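Local coordinates for protein DegT/DnrJ/EryC1/StrS aminotransferase (Brucella abortus 2308, PDB 4QGR) that binds pyridoxal 5'-phosphate and probably works as a transaminase of the DegT/DnrJ/EryC1/StrS family, at residues 61-66 against 208-213; 166-171 against 188-193; 265-270 against 358-363. All blocks are in the same frame, centred on the assembly; numbering follows the deposited sequence.

Contact 1. Residues 61-66 against 208-213; sequences IACANG and GAMFTN. With PLP (pyridoxal-5'-phosphate), chain E.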
loop_
_atom_site.group_PDB
_atom_site.type_symbol
_atom_site.label_atom_id
_atom_site.label_comp_id
_atom_site.label_asym_id
_atom_site.label_seq_id
_atom_site.Cartn_x
_atom_site.Cartn_y
_atom_site.Cartn_z
ATOM N N ILE A 61 -10.363 3.865 -10.691
ATOM C CA ILE A 61 -9.111 4.396 -10.147
ATOM C C ILE A 61 -8.387 3.224 -9.473
ATOM O O ILE A 61 -8.669 2.866 -8.315
ATOM C CB ILE A 61 -9.370 5.520 -9.143
ATOM C CG1 ILE A 61 -10.227 6.642 -9.744
ATOM C CG2 ILE A 61 -8.036 6.074 -8.643
ATOM C CD1 ILE A 61 -11.699 6.473 -9.442
ATOM N N ALA A 62 -7.432 2.651 -10.189
ATOM C CA ALA A 62 -6.676 1.503 -9.644
ATOM C C ALA A 62 -5.806 1.975 -8.487
ATOM O O ALA A 62 -5.374 3.114 -8.477
ATOM C CB ALA A 62 -5.846 0.833 -10.744
ATOM N N CYS A 63 -5.583 1.109 -7.488
ATOM C CA CYS A 63 -4.728 1.463 -6.345
ATOM C C CYS A 63 -4.068 0.211 -5.785
ATOM O O CYS A 63 -4.136 -0.871 -6.407
ATOM C CB CYS A 63 -5.558 2.200 -5.283
ATOM S SG CYS A 63 -7.050 1.350 -4.696
ATOM N N ALA A 64 -3.474 0.313 -4.602
ATOM C CA ALA A 64 -2.576 -0.718 -4.152
ATOM C C ALA A 64 -3.208 -1.920 -3.490
ATOM O O ALA A 64 -2.596 -2.995 -3.492
ATOM C CB ALA A 64 -1.536 -0.143 -3.201
ATOM N N ASN A 65 -4.373 -1.729 -2.881
ATOM C CA ASN A 65 -5.087 -2.783 -2.218
ATOM C C ASN A 65 -6.472 -2.291 -1.814
ATOM O O ASN A 65 -6.796 -1.097 -1.947
ATOM C CB ASN A 65 -4.301 -3.344 -0.999
ATOM C CG ASN A 65 -4.165 -2.318 0.104
ATOM O OD1 ASN A 65 -5.158 -1.887 0.688
ATOM N ND2 ASN A 65 -2.957 -1.882 0.353
ATOM N N GLY A 66 -7.295 -3.229 -1.379
ATOM C CA GLY A 66 -8.710 -2.953 -1.069
ATOM C C GLY A 66 -8.941 -2.242 0.235
ATOM O O GLY A 66 -10.071 -1.802 0.510
ATOM N N GLY A 208 -5.897 -3.239 -5.775
ATOM C CA GLY A 208 -7.240 -2.754 -5.474
ATOM C C GLY A 208 -7.722 -1.751 -6.491
ATOM O O GLY A 208 -6.989 -1.381 -7.397
ATOM N N ALA A 209 -8.977 -1.319 -6.362
ATOM C CA ALA A 209 -9.442 -0.206 -7.179
ATOM C C ALA A 209 -10.634 0.472 -6.532
ATOM O O ALA A 209 -11.332 -0.110 -5.655
ATOM C CB ALA A 209 -9.839 -0.697 -8.555
ATOM N N MET A 210 -10.929 1.642 -7.065
ATOM C CA MET A 210 -12.108 2.443 -6.661
ATOM C C MET A 210 -12.873 2.785 -7.908
ATOM O O MET A 210 -12.291 2.887 -8.986
ATOM C CB MET A 210 -11.704 3.713 -5.918
ATOM C CG MET A 210 -10.846 3.406 -4.689
ATOM S SD MET A 210 -10.077 4.842 -3.932
ATOM C CE MET A 210 -8.883 5.214 -5.208
ATOM N N PHE A 211 -14.178 2.977 -7.732
ATOM C CA PHE A 211 -15.123 3.152 -8.819
ATOM C C PHE A 211 -16.055 4.327 -8.530
ATOM O O PHE A 211 -16.554 4.478 -7.410
ATOM C CB PHE A 211 -15.960 1.886 -8.988
ATOM C CG PHE A 211 -15.156 0.615 -8.991
ATOM C CD1 PHE A 211 -14.319 0.324 -10.062
ATOM C CD2 PHE A 211 -15.234 -0.283 -7.956
ATOM C CE1 PHE A 211 -13.584 -0.843 -10.112
ATOM C CE2 PHE A 211 -14.461 -1.440 -7.977
ATOM C CZ PHE A 211 -13.656 -1.737 -9.056
ATOM N N THR A 212 -16.308 5.180 -9.526
ATOM C CA THR A 212 -17.296 6.217 -9.331
ATOM C C THR A 212 -17.703 6.813 -10.672
ATOM O O THR A 212 -16.953 6.768 -11.644
ATOM C CB THR A 212 -16.796 7.337 -8.402
ATOM O OG1 THR A 212 -17.883 8.217 -8.079
ATOM C CG2 THR A 212 -15.626 8.113 -8.996
ATOM N N ASN A 213 -18.933 7.330 -10.696
ATOM C CA ASN A 213 -19.380 8.158 -11.816
ATOM C C ASN A 213 -19.159 9.645 -11.663
ATOM O O ASN A 213 -19.442 10.413 -12.584
ATOM C CB ASN A 213 -20.853 7.905 -12.081
ATOM C CG ASN A 213 -21.102 6.537 -12.652
ATOM O OD1 ASN A 213 -20.309 6.019 -13.410
ATOM N ND2 ASN A 213 -22.236 5.946 -12.288
HETATM N N1 PLP E . -13.108 -5.488 2.533
HETATM C C2 PLP E . -13.514 -6.771 2.540
HETATM C C2A PLP E . -14.970 -7.143 2.685
HETATM C C3 PLP E . -12.495 -7.832 2.306
HETATM O O3 PLP E . -12.896 -9.097 2.258
HETATM C C4 PLP E . -11.065 -7.429 2.228
HETATM C C4A PLP E . -9.899 -8.292 1.937
HETATM O O4A PLP E . -9.949 -9.208 1.141
HETATM C C5 PLP E . -10.773 -5.990 2.254
HETATM C C6 PLP E . -11.831 -5.091 2.408
HETATM C C5A PLP E . -9.348 -5.491 2.152
HETATM O O4P PLP E . -8.773 -5.749 0.863
HETATM P P PLP E . -7.195 -6.023 0.716
HETATM O O1P PLP E . -6.862 -5.898 -0.768
HETATM O O2P PLP E . -6.467 -5.062 1.622
HETATM O O3P PLP E . -7.096 -7.485 1.183
#

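Contact 2. Residues 166-171 against 188-193; sequences FIIEDA and GHVGAT. With PLP (pyridoxal-5'-phosphate), chain E.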
loop_
_atom_site.group_PDB
_atom_site.type_symbol
_atom_site.label_atom_id
_atom_site.label_comp_id
_atom_site.label_asym_id
_atom_site.label_seq_id
_atom_site.Cartn_x
_atom_site.Cartn_y
_atom_site.Cartn_z
ATOM N N PHE A 166 -22.524 9.866 3.024
ATOM C CA PHE A 166 -21.701 9.329 1.954
ATOM C C PHE A 166 -21.685 7.806 2.021
ATOM O O PHE A 166 -21.477 7.233 3.098
ATOM C CB PHE A 166 -20.290 9.883 2.173
ATOM C CG PHE A 166 -19.322 9.647 1.055
ATOM C CD1 PHE A 166 -19.472 10.260 -0.195
ATOM C CD2 PHE A 166 -18.158 8.931 1.290
ATOM C CE1 PHE A 166 -18.527 10.051 -1.186
ATOM C CE2 PHE A 166 -17.206 8.754 0.317
ATOM C CZ PHE A 166 -17.386 9.321 -0.927
ATOM N N ILE A 167 -21.893 7.148 0.891
ATOM C CA ILE A 167 -21.905 5.696 0.860
ATOM C C ILE A 167 -20.755 5.180 0.062
ATOM O O ILE A 167 -20.600 5.507 -1.122
ATOM C CB ILE A 167 -23.209 5.116 0.253
ATOM C CG1 ILE A 167 -24.407 5.530 1.110
ATOM C CG2 ILE A 167 -23.136 3.621 0.157
ATOM C CD1 ILE A 167 -25.713 5.224 0.459
ATOM N N ILE A 168 -19.949 4.347 0.727
ATOM C CA ILE A 168 -18.840 3.650 0.092
ATOM C C ILE A 168 -19.233 2.173 0.010
ATOM O O ILE A 168 -19.437 1.511 1.054
ATOM C CB ILE A 168 -17.540 3.751 0.893
ATOM C CG1 ILE A 168 -17.104 5.202 1.078
ATOM C CG2 ILE A 168 -16.470 2.898 0.202
ATOM C CD1 ILE A 168 -16.053 5.395 2.167
ATOM N N GLU A 169 -19.345 1.658 -1.199
ATOM C CA GLU A 169 -19.683 0.227 -1.366
ATOM C C GLU A 169 -18.388 -0.569 -1.185
ATOM O O GLU A 169 -17.463 -0.369 -1.948
ATOM C CB GLU A 169 -20.241 -0.050 -2.757
ATOM C CG GLU A 169 -20.352 -1.546 -3.076
ATOM C CD GLU A 169 -20.860 -1.874 -4.453
ATOM O OE1 GLU A 169 -20.834 -0.956 -5.288
ATOM O OE2 GLU A 169 -21.301 -3.055 -4.687
ATOM N N ASP A 170 -18.294 -1.412 -0.157
ATOM C CA ASP A 170 -17.151 -2.322 -0.021
ATOM C C ASP A 170 -17.453 -3.588 -0.882
ATOM O O ASP A 170 -18.071 -4.529 -0.427
ATOM C CB ASP A 170 -16.820 -2.654 1.423
ATOM C CG ASP A 170 -15.574 -3.515 1.567
ATOM O OD1 ASP A 170 -15.006 -3.912 0.500
ATOM O OD2 ASP A 170 -15.160 -3.807 2.726
ATOM N N ALA A 171 -16.990 -3.549 -2.123
ATOM C CA ALA A 171 -17.161 -4.596 -3.117
ATOM C C ALA A 171 -15.859 -5.435 -3.228
ATOM O O ALA A 171 -15.566 -6.030 -4.286
ATOM C CB ALA A 171 -17.529 -3.967 -4.447
ATOM N N GLY A 188 -23.595 3.156 -4.382
ATOM C CA GLY A 188 -23.110 4.238 -3.522
ATOM C C GLY A 188 -22.562 5.424 -4.269
ATOM O O GLY A 188 -22.737 5.556 -5.501
ATOM N N HIS A 189 -21.866 6.284 -3.549
ATOM C CA HIS A 189 -21.138 7.404 -4.165
ATOM C C HIS A 189 -19.847 6.919 -4.860
ATOM O O HIS A 189 -19.362 7.512 -5.835
ATOM C CB HIS A 189 -20.813 8.459 -3.095
ATOM C CG HIS A 189 -22.016 9.188 -2.564
ATOM N ND1 HIS A 189 -22.735 8.753 -1.466
ATOM C CD2 HIS A 189 -22.610 10.346 -2.969
ATOM C CE1 HIS A 189 -23.748 9.568 -1.246
ATOM N NE2 HIS A 189 -23.687 10.559 -2.132
ATOM N N VAL A 190 -19.303 5.833 -4.323
ATOM C CA VAL A 190 -18.029 5.288 -4.739
ATOM C C VAL A 190 -17.997 3.824 -4.294
ATOM O O VAL A 190 -18.537 3.461 -3.231
ATOM C CB VAL A 190 -16.855 6.104 -4.108
ATOM C CG1 VAL A 190 -16.869 5.980 -2.607
ATOM C CG2 VAL A 190 -15.494 5.760 -4.657
ATOM N N GLY A 191 -17.383 2.997 -5.129
ATOM C CA GLY A 191 -17.173 1.604 -4.822
ATOM C C GLY A 191 -15.704 1.344 -4.627
ATOM O O GLY A 191 -14.861 2.041 -5.171
ATOM N N ALA A 192 -15.421 0.286 -3.866
ATOM C CA ALA A 192 -14.079 -0.145 -3.553
ATOM C C ALA A 192 -13.939 -1.654 -3.763
ATOM O O ALA A 192 -14.845 -2.412 -3.406
ATOM C CB ALA A 192 -13.769 0.174 -2.093
ATOM N N THR A 193 -12.785 -2.100 -4.261
ATOM C CA THR A 193 -12.517 -3.528 -4.281
ATOM C C THR A 193 -11.033 -3.858 -4.054
ATOM O O THR A 193 -10.159 -2.979 -4.019
ATOM C CB THR A 193 -13.016 -4.203 -5.581
ATOM O OG1 THR A 193 -13.104 -5.628 -5.427
ATOM C CG2 THR A 193 -12.083 -3.914 -6.721
HETATM N N1 PLP E . -13.108 -5.488 2.533
HETATM C C2 PLP E . -13.514 -6.771 2.540
HETATM C C2A PLP E . -14.970 -7.143 2.685
HETATM C C3 PLP E . -12.495 -7.832 2.306
HETATM O O3 PLP E . -12.896 -9.097 2.258
HETATM C C4 PLP E . -11.065 -7.429 2.228
HETATM C C4A PLP E . -9.899 -8.292 1.937
HETATM O O4A PLP E . -9.949 -9.208 1.141
HETATM C C5 PLP E . -10.773 -5.990 2.254
HETATM C C6 PLP E . -11.831 -5.091 2.408
HETATM C C5A PLP E . -9.348 -5.491 2.152
HETATM O O4P PLP E . -8.773 -5.749 0.863
HETATM P P PLP E . -7.195 -6.023 0.716
HETATM O O1P PLP E . -6.862 -5.898 -0.768
HETATM O O2P PLP E . -6.467 -5.062 1.622
HETATM O O3P PLP E . -7.096 -7.485 1.183
#

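Contact 3. Residues 265-270 against 358-363; sequences EARDRI and MHPYLS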
loop_
_atom_site.group_PDB
_atom_site.type_symbol
_atom_site.label_atom_id
_atom_site.label_comp_id
_atom_site.label_asym_id
_atom_site.label_seq_id
_atom_site.Cartn_x
_atom_site.Cartn_y
_atom_site.Cartn_z
ATOM N N GLU A 265 -20.445 -17.257 -14.765
ATOM C CA GLU A 265 -21.453 -18.253 -15.145
ATOM C C GLU A 265 -21.201 -19.556 -14.417
ATOM O O GLU A 265 -22.148 -20.212 -13.938
ATOM C CB GLU A 265 -21.492 -18.446 -16.674
ATOM C CG GLU A 265 -21.865 -17.155 -17.395
ATOM C CD GLU A 265 -21.657 -17.219 -18.911
ATOM O OE1 GLU A 265 -21.261 -18.287 -19.434
ATOM O OE2 GLU A 265 -21.898 -16.190 -19.585
ATOM N N ALA A 266 -19.934 -19.959 -14.352
ATOM C CA ALA A 266 -19.561 -21.189 -13.697
ATOM C C ALA A 266 -19.881 -21.153 -12.213
ATOM O O ALA A 266 -20.433 -22.087 -11.672
ATOM C CB ALA A 266 -18.069 -21.485 -13.904
ATOM N N ARG A 267 -19.530 -20.053 -11.560
ATOM C CA ARG A 267 -19.805 -19.911 -10.129
ATOM C C ARG A 267 -21.318 -20.025 -9.855
ATOM O O ARG A 267 -21.726 -20.726 -8.942
ATOM C CB ARG A 267 -19.256 -18.597 -9.621
ATOM C CG ARG A 267 -17.744 -18.482 -9.573
ATOM C CD ARG A 267 -17.252 -17.030 -9.406
ATOM N NE ARG A 267 -15.801 -16.967 -9.232
ATOM C CZ ARG A 267 -15.143 -17.211 -8.086
ATOM N NH1 ARG A 267 -15.796 -17.448 -6.961
ATOM N NH2 ARG A 267 -13.819 -17.190 -8.061
ATOM N N ASP A 268 -22.128 -19.376 -10.686
ATOM C CA ASP A 268 -23.583 -19.400 -10.518
ATOM C C ASP A 268 -24.084 -20.829 -10.622
ATOM O O ASP A 268 -24.906 -21.299 -9.793
ATOM C CB ASP A 268 -24.248 -18.522 -11.589
ATOM C CG ASP A 268 -25.750 -18.424 -11.407
ATOM O OD1 ASP A 268 -26.179 -17.661 -10.529
ATOM O OD2 ASP A 268 -26.475 -19.141 -12.132
ATOM N N ARG A 269 -23.570 -21.538 -11.625
ATOM C CA ARG A 269 -23.957 -22.955 -11.855
ATOM C C ARG A 269 -23.580 -23.834 -10.655
ATOM O O ARG A 269 -24.375 -24.606 -10.154
ATOM C CB ARG A 269 -23.328 -23.478 -13.148
ATOM C CG ARG A 269 -23.325 -24.980 -13.281
ATOM C CD ARG A 269 -22.643 -25.388 -14.582
ATOM N NE ARG A 269 -21.235 -24.985 -14.683
ATOM C CZ ARG A 269 -20.228 -25.579 -14.064
ATOM N NH1 ARG A 269 -20.431 -26.567 -13.207
ATOM N NH2 ARG A 269 -19.005 -25.143 -14.265
ATOM N N ILE A 270 -22.371 -23.658 -10.153
ATOM C CA ILE A 270 -21.861 -24.427 -9.032
ATOM C C ILE A 270 -22.637 -24.151 -7.733
ATOM O O ILE A 270 -23.023 -25.084 -7.014
ATOM C CB ILE A 270 -20.336 -24.161 -8.876
ATOM C CG1 ILE A 270 -19.618 -24.786 -10.095
ATOM C CG2 ILE A 270 -19.815 -24.729 -7.564
ATOM C CD1 ILE A 270 -18.222 -24.216 -10.341
ATOM N N MET A 358 -15.192 -23.322 -3.398
ATOM C CA MET A 358 -15.997 -22.551 -4.320
ATOM C C MET A 358 -15.063 -21.815 -5.248
ATOM O O MET A 358 -14.324 -20.967 -4.818
ATOM C CB MET A 358 -16.854 -21.549 -3.589
ATOM C CG MET A 358 -17.558 -20.557 -4.535
ATOM S SD MET A 358 -18.485 -21.220 -5.967
ATOM C CE MET A 358 -19.732 -21.981 -5.057
ATOM N N HIS A 359 -15.052 -22.231 -6.509
ATOM C CA HIS A 359 -14.269 -21.579 -7.557
ATOM C C HIS A 359 -14.784 -22.106 -8.899
ATOM O O HIS A 359 -15.523 -23.103 -8.926
ATOM C CB HIS A 359 -12.765 -21.834 -7.372
ATOM C CG HIS A 359 -12.381 -23.271 -7.253
ATOM N ND1 HIS A 359 -12.131 -24.067 -8.346
ATOM C CD2 HIS A 359 -12.259 -24.078 -6.175
ATOM C CE1 HIS A 359 -11.793 -25.271 -7.945
ATOM N NE2 HIS A 359 -11.868 -25.313 -6.633
ATOM N N PRO A 360 -14.376 -21.477 -10.013
ATOM C CA PRO A 360 -14.952 -21.868 -11.289
ATOM C C PRO A 360 -14.596 -23.261 -11.772
ATOM O O PRO A 360 -15.272 -23.757 -12.682
ATOM C CB PRO A 360 -14.431 -20.775 -12.261
ATOM C CG PRO A 360 -14.045 -19.620 -11.373
ATOM C CD PRO A 360 -13.529 -20.279 -10.142
ATOM N N TYR A 361 -13.544 -23.860 -11.208
ATOM C CA TYR A 361 -12.962 -25.122 -11.689
ATOM C C TYR A 361 -13.287 -26.360 -10.868
ATOM O O TYR A 361 -12.712 -27.445 -11.061
ATOM C CB TYR A 361 -11.463 -24.921 -11.859
ATOM C CG TYR A 361 -11.227 -23.657 -12.651
ATOM C CD1 TYR A 361 -11.291 -23.678 -14.028
ATOM C CD2 TYR A 361 -11.024 -22.421 -12.022
ATOM C CE1 TYR A 361 -11.166 -22.523 -14.769
ATOM C CE2 TYR A 361 -10.898 -21.257 -12.768
ATOM C CZ TYR A 361 -10.949 -21.329 -14.145
ATOM O OH TYR A 361 -10.859 -20.216 -14.952
ATOM N N LEU A 362 -14.247 -26.219 -9.954
ATOM C CA LEU A 362 -14.656 -27.339 -9.141
ATOM C C LEU A 362 -15.383 -28.337 -10.021
ATOM O O LEU A 362 -16.362 -27.999 -10.680
ATOM C CB LEU A 362 -15.572 -26.847 -8.023
ATOM C CG LEU A 362 -15.947 -27.837 -6.929
ATOM C CD1 LEU A 362 -14.710 -28.163 -6.081
ATOM C CD2 LEU A 362 -17.085 -27.270 -6.078
ATOM N N SER A 363 -14.909 -29.573 -10.039
ATOM C CA SER A 363 -15.517 -30.581 -10.920
ATOM C C SER A 363 -16.829 -31.109 -10.352
ATOM O O SER A 363 -17.078 -31.051 -9.140
ATOM C CB SER A 363 -14.547 -31.744 -11.122
ATOM O OG SER A 363 -14.418 -32.521 -9.924
HETATM O O HOH W 1 -14.300 -18.182 -4.484
HETATM O O HOH W 2 -16.530 -26.259 -12.911
HETATM O O HOH W 3 -18.807 -28.391 -11.730
#

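Contact 1. Residues 61-66 against 208-213
Strand 59-63 is an outermost strand, within this chain, of the large mixed sheet of this PLP-binding, aminotransferase-family protein, and here I61, A62 and C63 pair with M210, A209 and G208 of strand 208-212. The short axes run at 156°, which makes the pairing antiparallel. Two hydrogen-bonded pairs, I61 with M210 and C63 with G208, flank the non-hydrogen-bonded pair A62-A209. The bond from I61 N to M210 O is nearly straight (2.8 Å, 178°), whereas the one from G208 N to C63 O is bent to 136°, where the strand is about to end. On the face shared by I61, C63 and M210, the I61 branch CG2 lies 3.6 Å from M210 CE, the methionine being bent at its last torsion, which places CE. The sulphur C63 SG sits 3.7 Å from A209 N. G208, without a side chain, lets the chain pass close, with G66 N 4.1 Å from G208 CA. N65 OD1 accepts from the backbone N of T67 and D68. The pairing ends just before the turn whose G66 N-H grips phosphate oxygen O1P of PLP (N to O 2.8 Å), and the N65 caps probably help to hold that turn.

Contact 2. Residues 166-171 against 188-193
F166 and H189 meet with their ring planes only 25° apart but slid well past each other, the centroids 5.1 Å apart, so there is little overlap. The phenyl atom CD1 lies over one face of the imidazole, while F166 CE1 comes within 3.4 Å of H189 CB. The far corner of the phenyl ring, CZ, meets V190 CG1. The imidazole stands in for a backbone acceptor just before the ladder begins: I167 N donates to H189 ND1 at 3.0 Å, from a position tilted 22° out of the ring plane. In return, I167 O accepts from H189 N and, weakly, from V190 N, so the histidine grips I167 through both its ring and its main chain. Next, I168 and V190 share a face of the sheet and lie side by side, pointing the same way, with I168 CG1 3.8 Å from V190 CG1.

The parallel pairing starts at I168-V190 and runs through E169-G191 to D170-A192, with E169 N donating to V190 O and A192 N to E169 O, the latter donor nearly along the C=O axis. The hydroxyl T193 OG1 gives its proton to A171 O (2.7 Å), from above the carbonyl plane. D170, on the face of I168 and V190, has CG anti to its backbone N (chi1 -176°); its OD2 lies 2.7 Å from PLP N1 and is hydrogen-bonded to T95 OG1, while OD1 accepts from A172 N. A carboxylate at the pyridine nitrogen, carried at the end of a parallel strand, is the hallmark of fold-type I PLP enzymes, where it probably favours a protonated ring.

Contact 3. Residues 265-270 against 358-363
This is a helix-to-loop contact, partly hydrophobic and partly bridged by water, in which A266, R267 and I270 of the long helix 247-278 meet the loop that links strand 353-356 to helix 364-377. No direct hydrogen bond crosses it. I270 lies at its middle, and its two branches go to different partners. The tip CD1 approaches the carbonyl oxygen H359 O at 3.2 Å, a close carbon-to-oxygen contact, while CG2 meets M358 CE at 3.7 Å and L362 CD2 at 4.0 Å. M358, bent at both chi2 (50°) and chi3 (68°), slides past I270 in the opposite direction.

One helical turn earlier, A266 CB faces P360, with CB atoms 4.1 Å apart. R267 lies alongside the same proline, its chain extended as far as NE (chi3 174°). P360 CD lies over one face of the guanidinium, 3.7 Å from R267 NH2, and H359 CA lies over that face too, offset toward the rim. In the plane of this guanidinium, at its edge, a water accepts from R267 NH1 and lies 2.8 Å from M358 O. R269 reaches the loop through solvent: two waters lie in its guanidinium plane, one linking NH2 to the carbonyl oxygens of P360 and L362, the other linking NH1 to L362 O (2.7 Å from the water). These two waters thus hold P360 O and L362 O, both within the type I turn from H359 to L362.

Around this interface, Y274, a turn further along helix 247-278, packs on M358 and L362, W295 touches both R267 and M358, and S363 caps the start of helix 364-377, whose Q367 donates to I270 O.

In the fold
Contacts 1 and 2 belong to the same mixed sheet and have centres 10 Å apart. Strands 190-194 and 208-212 are neighbours in it and successive in the chain, so the order 59-63, 208-212, 190-194, 166-170 runs continuously through both contacts. F211 N to G191 O and T212 OG1 to H189 O are probable hydrogen bonds between them. In sequence, both segments of contact 2 fall between those of contact 1. Contact 1 meets the PLP phosphate through G66 and contact 2 the ring nitrogen through D170, so one sheet serves two ends of the cofactor. Contact 3 comes later in the chain, its centre 26 Å from either, and ties helix 247-278 to a later loop outside that sheet.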